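PDB 4KPK: enoyl-CoA hydratase/isomerase from Shewanella pealeana, which probably acts as an isomerase or hydratase on acyl-CoA thioesters. Local coordinates for residues 42-54 with 74-86. Residues are numbered along the deposited sequence; the frame is centred on the assembly and turned at random.
Sequences SCTLNGGVAQMVL and VLEHFKRNEQCQI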
ATOM      1  N   SER A  42      13.399 -19.828 -24.935  1.00 29.07           N
ATOM      2  CA  SER A  42      13.037 -19.487 -26.313  1.00 27.06           C
ATOM      3  C   SER A  42      12.709 -18.041 -26.375  1.00 25.41           C
ATOM      4  O   SER A  42      12.294 -17.420 -25.372  1.00 25.29           O
ATOM      5  CB  SER A  42      11.726 -20.178 -26.795  1.00 31.06           C
ATOM      6  OG  SER A  42      11.815 -21.571 -26.728  1.00 33.86           O
ATOM      7  N   CYS A  43      12.760 -17.505 -27.581  1.00 24.93           N
ATOM      8  CA  CYS A  43      12.308 -16.161 -27.759  1.00 25.68           C
ATOM      9  C   CYS A  43      11.821 -16.005 -29.155  1.00 25.71           C
ATOM     10  O   CYS A  43      12.407 -16.561 -30.078  1.00 27.53           O
ATOM     11  CB  CYS A  43      13.436 -15.160 -27.393  1.00 29.71           C
ATOM     12  SG  CYS A  43      14.975 -15.372 -28.272  1.00 33.17           S
ATOM     13  N   THR A  44      10.700 -15.295 -29.313  1.00 26.81           N
ATOM     14  CA  THR A  44      10.084 -15.071 -30.623  1.00 26.96           C
ATOM     15  C   THR A  44       9.556 -13.668 -30.711  1.00 26.30           C
ATOM     16  O   THR A  44       9.327 -13.004 -29.685  1.00 31.00           O
ATOM     17  CB  THR A  44       8.899 -16.072 -30.898  1.00 28.85           C
ATOM     18  OG1 THR A  44       7.882 -15.885 -29.908  1.00 26.20           O
ATOM     19  CG2 THR A  44       9.396 -17.450 -30.829  1.00 30.51           C
ATOM     20  N   LEU A  45       9.333 -13.212 -31.936  1.00 28.05           N
ATOM     21  CA  LEU A  45       8.866 -11.862 -32.168  1.00 28.79           C
ATOM     22  C   LEU A  45       7.903 -11.825 -33.340  1.00 30.97           C
ATOM     23  O   LEU A  45       8.257 -12.195 -34.433  1.00 34.64           O
ATOM     24  CB  LEU A  45      10.068 -10.950 -32.429  1.00 29.75           C
ATOM     25  CG  LEU A  45       9.775  -9.475 -32.636  1.00 29.46           C
ATOM     26  CD1 LEU A  45       9.164  -8.845 -31.400  1.00 26.51           C
ATOM     27  CD2 LEU A  45      11.097  -8.781 -32.967  1.00 35.88           C
ATOM     28  N   ASN A  46       6.665 -11.426 -33.108  1.00 35.46           N
ATOM     29  CA  ASN A  46       5.660 -11.393 -34.160  1.00 37.78           C
ATOM     30  C   ASN A  46       4.688 -10.299 -33.814  1.00 33.67           C
ATOM     31  O   ASN A  46       4.128 -10.274 -32.705  1.00 27.61           O
ATOM     32  CB  ASN A  46       4.845 -12.704 -34.292  1.00 45.12           C
ATOM     33  CG  ASN A  46       5.629 -13.958 -33.910  1.00 54.29           C
ATOM     34  OD1 ASN A  46       6.440 -14.460 -34.692  1.00 61.52           O
ATOM     35  ND2 ASN A  46       5.344 -14.510 -32.725  1.00 62.13           N
ATOM     36  N   GLY A  47       4.466  -9.421 -34.775  1.00 32.50           N
ATOM     37  CA  GLY A  47       3.332  -8.512 -34.746  1.00 33.22           C
ATOM     38  C   GLY A  47       3.240  -7.588 -33.535  1.00 34.34           C
ATOM     39  O   GLY A  47       2.134  -7.306 -33.062  1.00 38.41           O
ATOM     40  N   GLY A  48       4.388  -7.129 -33.042  1.00 29.88           N
ATOM     41  CA  GLY A  48       4.452  -6.196 -31.924  1.00 28.48           C
ATOM     42  C   GLY A  48       4.867  -6.821 -30.613  1.00 25.84           C
ATOM     43  O   GLY A  48       5.329  -6.134 -29.707  1.00 25.90           O
ATOM     44  N   VAL A  49       4.705  -8.135 -30.541  1.00 25.46           N
ATOM     45  CA  VAL A  49       4.681  -8.905 -29.313  1.00 24.55           C
ATOM     46  C   VAL A  49       5.900  -9.791 -29.276  1.00 24.08           C
ATOM     47  O   VAL A  49       6.122 -10.614 -30.144  1.00 24.15           O
ATOM     48  CB  VAL A  49       3.438  -9.851 -29.271  1.00 26.66           C
ATOM     49  CG1 VAL A  49       3.442 -10.671 -27.996  1.00 26.42           C
ATOM     50  CG2 VAL A  49       2.167  -9.043 -29.366  1.00 26.65           C
ATOM     51  N   ALA A  50       6.714  -9.608 -28.264  1.00 26.33           N
ATOM     52  CA  ALA A  50       7.901 -10.387 -28.116  1.00 25.36           C
ATOM     53  C   ALA A  50       7.613 -11.329 -27.010  1.00 21.68           C
ATOM     54  O   ALA A  50       6.882 -10.984 -26.085  1.00 22.75           O
ATOM     55  CB  ALA A  50       9.103  -9.500 -27.725  1.00 25.37           C
ATOM     56  N   GLN A  51       8.218 -12.503 -27.065  1.00 20.22           N
ATOM     57  CA  GLN A  51       8.010 -13.445 -26.014  1.00 23.81           C
ATOM     58  C   GLN A  51       9.307 -13.968 -25.552  1.00 22.62           C
ATOM     59  O   GLN A  51      10.144 -14.302 -26.378  1.00 26.76           O
ATOM     60  CB  GLN A  51       7.153 -14.648 -26.499  1.00 25.51           C
ATOM     61  CG  GLN A  51       5.886 -14.199 -27.178  1.00 28.95           C
ATOM     62  CD  GLN A  51       4.932 -15.366 -27.423  1.00 34.94           C
ATOM     63  OE1 GLN A  51       4.955 -16.359 -26.706  1.00 41.64           O
ATOM     64  NE2 GLN A  51       4.124 -15.256 -28.443  1.00 33.08           N
HETATM   65  N   MSE A  52       9.402 -14.132 -24.236  1.00 25.69           N
HETATM   66  CA  MSE A  52      10.511 -14.782 -23.550  1.00 28.54           C
HETATM   67  C   MSE A  52       9.890 -15.947 -22.829  1.00 27.58           C
HETATM   68  O   MSE A  52       8.983 -15.762 -22.005  1.00 26.13           O
HETATM   69  CB  MSE A  52      11.202 -13.869 -22.535  1.00 30.08           C
HETATM   70  CG  MSE A  52      12.373 -14.569 -21.836  1.00 31.56           C
HETATM   71 SE   MSE A  52      13.187 -13.200 -20.642  1.00 42.14          SE
HETATM   72  CE  MSE A  52      14.345 -11.828 -21.328  1.00 49.36           C
ATOM     73  N   VAL A  53      10.408 -17.142 -23.128  1.00 27.92           N
ATOM     74  CA  VAL A  53       9.782 -18.363 -22.707  1.00 27.10           C
ATOM     75  C   VAL A  53      10.767 -19.280 -21.952  1.00 26.64           C
ATOM     76  O   VAL A  53      11.758 -19.721 -22.516  1.00 24.02           O
ATOM     77  CB  VAL A  53       9.153 -19.133 -23.884  1.00 26.02           C
ATOM     78  CG1 VAL A  53       8.444 -20.400 -23.372  1.00 23.86           C
ATOM     79  CG2 VAL A  53       8.178 -18.256 -24.665  1.00 25.44           C
ATOM     80  N   LEU A  54      10.396 -19.633 -20.713  1.00 25.80           N
ATOM     81  CA  LEU A  54      11.171 -20.537 -19.882  1.00 26.66           C
ATOM     82  C   LEU A  54      10.894 -21.896 -20.444  1.00 25.88           C
ATOM     83  O   LEU A  54       9.678 -22.405 -20.541  1.00 24.46           O
ATOM     84  CB  LEU A  54      10.834 -20.440 -18.392  1.00 26.86           C
ATOM     85  CG  LEU A  54      11.321 -19.181 -17.666  1.00 30.77           C
ATOM     86  CD1 LEU A  54      10.824 -17.942 -18.364  1.00 36.15           C
ATOM     87  CD2 LEU A  54      10.915 -19.142 -16.191  1.00 31.22           C
ATOM     88  N   VAL A  74      18.005 -11.748 -23.286  1.00 24.29           N
ATOM     89  CA  VAL A  74      16.769 -11.589 -24.009  1.00 23.84           C
ATOM     90  C   VAL A  74      16.112 -10.211 -23.746  1.00 26.28           C
ATOM     91  O   VAL A  74      15.555  -9.550 -24.660  1.00 22.84           O
ATOM     92  CB  VAL A  74      15.801 -12.710 -23.658  1.00 27.44           C
ATOM     93  CG1 VAL A  74      14.425 -12.443 -24.275  1.00 27.13           C
ATOM     94  CG2 VAL A  74      16.333 -14.059 -24.127  1.00 27.78           C
ATOM     95  N   LEU A  75      16.183  -9.771 -22.497  1.00 28.26           N
ATOM     96  CA  LEU A  75      15.720  -8.444 -22.146  1.00 30.41           C
ATOM     97  C   LEU A  75      16.502  -7.379 -22.894  1.00 31.57           C
ATOM     98  O   LEU A  75      15.882  -6.484 -23.464  1.00 27.46           O
ATOM     99  CB  LEU A  75      15.826  -8.158 -20.639  1.00 30.37           C
ATOM    100  CG  LEU A  75      14.885  -8.895 -19.688  1.00 34.67           C
ATOM    101  CD1 LEU A  75      15.047  -8.339 -18.277  1.00 34.22           C
ATOM    102  CD2 LEU A  75      13.444  -8.784 -20.169  1.00 33.37           C
ATOM    103  N   GLU A  76      17.837  -7.460 -22.895  1.00 33.24           N
ATOM    104  CA  GLU A  76      18.620  -6.423 -23.601  1.00 35.35           C
ATOM    105  C   GLU A  76      18.287  -6.515 -25.088  1.00 33.30           C
ATOM    106  O   GLU A  76      18.065  -5.507 -25.727  1.00 28.76           O
ATOM    107  CB  GLU A  76      20.113  -6.519 -23.332  1.00 39.02           C
ATOM    108  CG  GLU A  76      20.982  -5.906 -24.435  1.00 50.79           C
ATOM    109  CD  GLU A  76      20.861  -4.374 -24.666  1.00 61.34           C
ATOM    110  OE1 GLU A  76      19.749  -3.760 -24.599  1.00 59.65           O
ATOM    111  OE2 GLU A  76      21.923  -3.765 -24.979  1.00 65.44           O
ATOM    112  N   HIS A  77      18.146  -7.728 -25.625  1.00 30.05           N
ATOM    113  CA  HIS A  77      17.733  -7.867 -27.013  1.00 28.96           C
ATOM    114  C   HIS A  77      16.426  -7.127 -27.362  1.00 26.21           C
ATOM    115  O   HIS A  77      16.374  -6.356 -28.320  1.00 20.85           O
ATOM    116  CB  HIS A  77      17.617  -9.324 -27.351  1.00 32.96           C
ATOM    117  CG  HIS A  77      17.130  -9.581 -28.724  1.00 32.95           C
ATOM    118  ND1 HIS A  77      17.906  -9.343 -29.835  1.00 34.41           N
ATOM    119  CD2 HIS A  77      15.950 -10.077 -29.174  1.00 31.96           C
ATOM    120  CE1 HIS A  77      17.223  -9.669 -30.917  1.00 34.91           C
ATOM    121  NE2 HIS A  77      16.029 -10.095 -30.543  1.00 33.73           N
ATOM    122  N   PHE A  78      15.390  -7.294 -26.564  1.00 24.67           N
ATOM    123  CA  PHE A  78      14.085  -6.727 -26.926  1.00 27.08           C
ATOM    124  C   PHE A  78      13.945  -5.232 -26.561  1.00 29.18           C
ATOM    125  O   PHE A  78      13.180  -4.487 -27.179  1.00 30.32           O
ATOM    126  CB  PHE A  78      12.944  -7.572 -26.335  1.00 26.07           C
ATOM    127  CG  PHE A  78      12.686  -8.885 -27.080  1.00 28.96           C
ATOM    128  CD1 PHE A  78      12.457  -8.897 -28.458  1.00 29.60           C
ATOM    129  CD2 PHE A  78      12.619 -10.113 -26.397  1.00 27.40           C
ATOM    130  CE1 PHE A  78      12.217 -10.079 -29.138  1.00 26.41           C
ATOM    131  CE2 PHE A  78      12.339 -11.305 -27.080  1.00 26.70           C
ATOM    132  CZ  PHE A  78      12.152 -11.292 -28.450  1.00 27.74           C
ATOM    133  N   LYS A  79      14.686  -4.778 -25.568  1.00 30.94           N
ATOM    134  CA  LYS A  79      14.701  -3.384 -25.269  1.00 36.81           C
ATOM    135  C   LYS A  79      15.197  -2.590 -26.492  1.00 39.66           C
ATOM    136  O   LYS A  79      14.609  -1.596 -26.821  1.00 37.06           O
ATOM    137  CB  LYS A  79      15.575  -3.086 -24.069  1.00 41.18           C
ATOM    138  CG  LYS A  79      15.568  -1.602 -23.784  1.00 41.22           C
ATOM    139  CD  LYS A  79      16.369  -1.226 -22.553  1.00 45.08           C
ATOM    140  CE  LYS A  79      16.501   0.296 -22.529  1.00 48.00           C
ATOM    141  NZ  LYS A  79      16.878   0.808 -21.193  1.00 53.01           N
ATOM    142  N   ARG A  80      16.273  -3.047 -27.139  1.00 48.03           N
ATOM    143  CA  ARG A  80      16.839  -2.416 -28.357  1.00 59.50           C
ATOM    144  C   ARG A  80      15.847  -2.386 -29.535  1.00 61.37           C
ATOM    145  O   ARG A  80      15.718  -1.376 -30.248  1.00 56.05           O
ATOM    146  CB  ARG A  80      18.075  -3.193 -28.838  1.00 64.21           C
ATOM    147  CG  ARG A  80      19.263  -3.230 -27.888  1.00 69.02           C
ATOM    148  CD  ARG A  80      20.498  -3.849 -28.556  1.00 77.07           C
ATOM    149  NE  ARG A  80      20.285  -5.212 -29.099  1.00 83.32           N
ATOM    150  CZ  ARG A  80      20.800  -6.360 -28.620  1.00 82.18           C
ATOM    151  NH1 ARG A  80      21.585  -6.383 -27.544  1.00 81.15           N
ATOM    152  NH2 ARG A  80      20.515  -7.515 -29.225  1.00 70.86           N
ATOM    153  N   ASN A  81      15.167  -3.527 -29.705  1.00 56.11           N
ATOM    154  CA  ASN A  81      14.313  -3.823 -30.833  1.00 43.39           C
ATOM    155  C   ASN A  81      13.147  -2.872 -30.983  1.00 42.36           C
ATOM    156  O   ASN A  81      12.328  -2.746 -30.088  1.00 41.29           O
ATOM    157  CB  ASN A  81      13.792  -5.237 -30.679  1.00 43.85           C
ATOM    158  CG  ASN A  81      13.370  -5.829 -31.979  1.00 41.05           C
ATOM    159  OD1 ASN A  81      12.449  -5.347 -32.624  1.00 43.95           O
ATOM    160  ND2 ASN A  81      14.019  -6.878 -32.368  1.00 41.38           N
ATOM    161  N   GLU A  82      13.078  -2.216 -32.138  1.00 43.22           N
ATOM    162  CA  GLU A  82      12.003  -1.272 -32.475  1.00 45.81           C
ATOM    163  C   GLU A  82      10.658  -1.935 -32.839  1.00 41.45           C
ATOM    164  O   GLU A  82       9.605  -1.305 -32.718  1.00 48.15           O
ATOM    165  CB  GLU A  82      12.440  -0.419 -33.669  1.00 54.46           C
ATOM    166  CG  GLU A  82      13.759   0.306 -33.470  1.00 59.68           C
ATOM    167  CD  GLU A  82      13.631   1.768 -33.839  1.00 69.51           C
ATOM    168  OE1 GLU A  82      13.677   2.603 -32.914  1.00 76.73           O
ATOM    169  OE2 GLU A  82      13.436   2.077 -35.038  1.00 72.30           O
ATOM    170  N   GLN A  83      10.705  -3.174 -33.330  1.00 38.18           N
ATOM    171  CA  GLN A  83       9.501  -4.000 -33.609  1.00 41.76           C
ATOM    172  C   GLN A  83       8.813  -4.640 -32.344  1.00 40.09           C
ATOM    173  O   GLN A  83       7.757  -5.285 -32.431  1.00 47.42           O
ATOM    174  CB  GLN A  83       9.903  -5.091 -34.601  1.00 47.37           C
ATOM    175  CG  GLN A  83       8.775  -5.604 -35.490  1.00 57.02           C
ATOM    176  CD  GLN A  83       9.117  -6.936 -36.160  1.00 61.25           C
ATOM    177  OE1 GLN A  83      10.119  -7.026 -36.874  1.00 67.80           O
ATOM    178  NE2 GLN A  83       8.292  -7.975 -35.929  1.00 53.53           N
ATOM    179  N   CYS A  84       9.434  -4.473 -31.173  1.00 42.04           N
ATOM    180  CA  CYS A  84       8.887  -4.962 -29.901  1.00 37.23           C
ATOM    181  C   CYS A  84       8.140  -3.826 -29.232  1.00 34.89           C
ATOM    182  O   CYS A  84       8.766  -2.839 -28.768  1.00 32.51           O
ATOM    183  CB  CYS A  84      10.007  -5.485 -28.979  1.00 34.18           C
ATOM    184  SG  CYS A  84       9.421  -5.875 -27.309  1.00 32.66           S
ATOM    185  N   GLN A  85       6.808  -3.926 -29.210  1.00 31.22           N
ATOM    186  CA  GLN A  85       5.988  -2.971 -28.433  1.00 30.93           C
ATOM    187  C   GLN A  85       5.664  -3.507 -27.039  1.00 28.13           C
ATOM    188  O   GLN A  85       5.435  -2.744 -26.136  1.00 28.59           O
ATOM    189  CB  GLN A  85       4.643  -2.670 -29.117  1.00 36.62           C
ATOM    190  CG  GLN A  85       4.675  -1.667 -30.272  1.00 43.90           C
ATOM    191  CD  GLN A  85       4.603  -2.304 -31.676  1.00 49.85           C
ATOM    192  OE1 GLN A  85       3.525  -2.760 -32.150  1.00 43.87           O
ATOM    193  NE2 GLN A  85       5.748  -2.303 -32.367  1.00 53.28           N
ATOM    194  N   ILE A  86       5.554  -4.825 -26.904  1.00 24.31           N
ATOM    195  CA  ILE A  86       5.140  -5.479 -25.698  1.00 25.78           C
ATOM    196  C   ILE A  86       6.100  -6.645 -25.534  1.00 24.22           C
ATOM    197  O   ILE A  86       6.559  -7.176 -26.531  1.00 22.87           O
ATOM    198  CB  ILE A  86       3.702  -6.055 -25.892  1.00 33.04           C
ATOM    199  CG1 ILE A  86       2.651  -4.954 -25.735  1.00 36.69           C
ATOM    200  CG2 ILE A  86       3.389  -7.204 -24.950  1.00 35.22           C
ATOM    201  CD1 ILE A  86       1.311  -5.395 -26.300  1.00 44.28           C
TER
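Ala50 CB sits squarely over the Phe78 ring, 3.4 Å from its centroid and 8° off the ring normal, a CH-pi contact; His77 CD2 lies over the rim of the opposite face. Obliquely to the ring come Leu45, with CD1 4.0 Å from Phe78 CE1, and Cys43, through CB, not SG. Phe78 CB points toward the hairpin, and CG anti to the carbonyl carbon (chi1 -76°) lays the ring under Ala50. Replacing Phe78 with an alanine would probably leave Ala50 CB without its aromatic cover and open a gap beside Leu45. Leu45 CD2 meets the Asn81 amide from the opposite direction, 3.5 Å from ND2, and Gln83 NE2 reaches Leu45 CG. This is the first beta-alpha-beta unit of the crotonase-like fold: strand 49-54 runs at 178° to helix 74-80, and the chain returns as a parallel neighbouring strand. Gly48 O accepts from both Gln85 N, at 2.7 Å, and Ile86 N; Ala50 N donates to Ile86 O. At Gly48's positive phi, in the type I' turn 46-49, a CB would jam against the preceding carbonyl O. Further out, Leu87 touches Ala50 and Phe78, and Lys135 NZ binds the carbonyls of Phe78, Lys79 and Asn81.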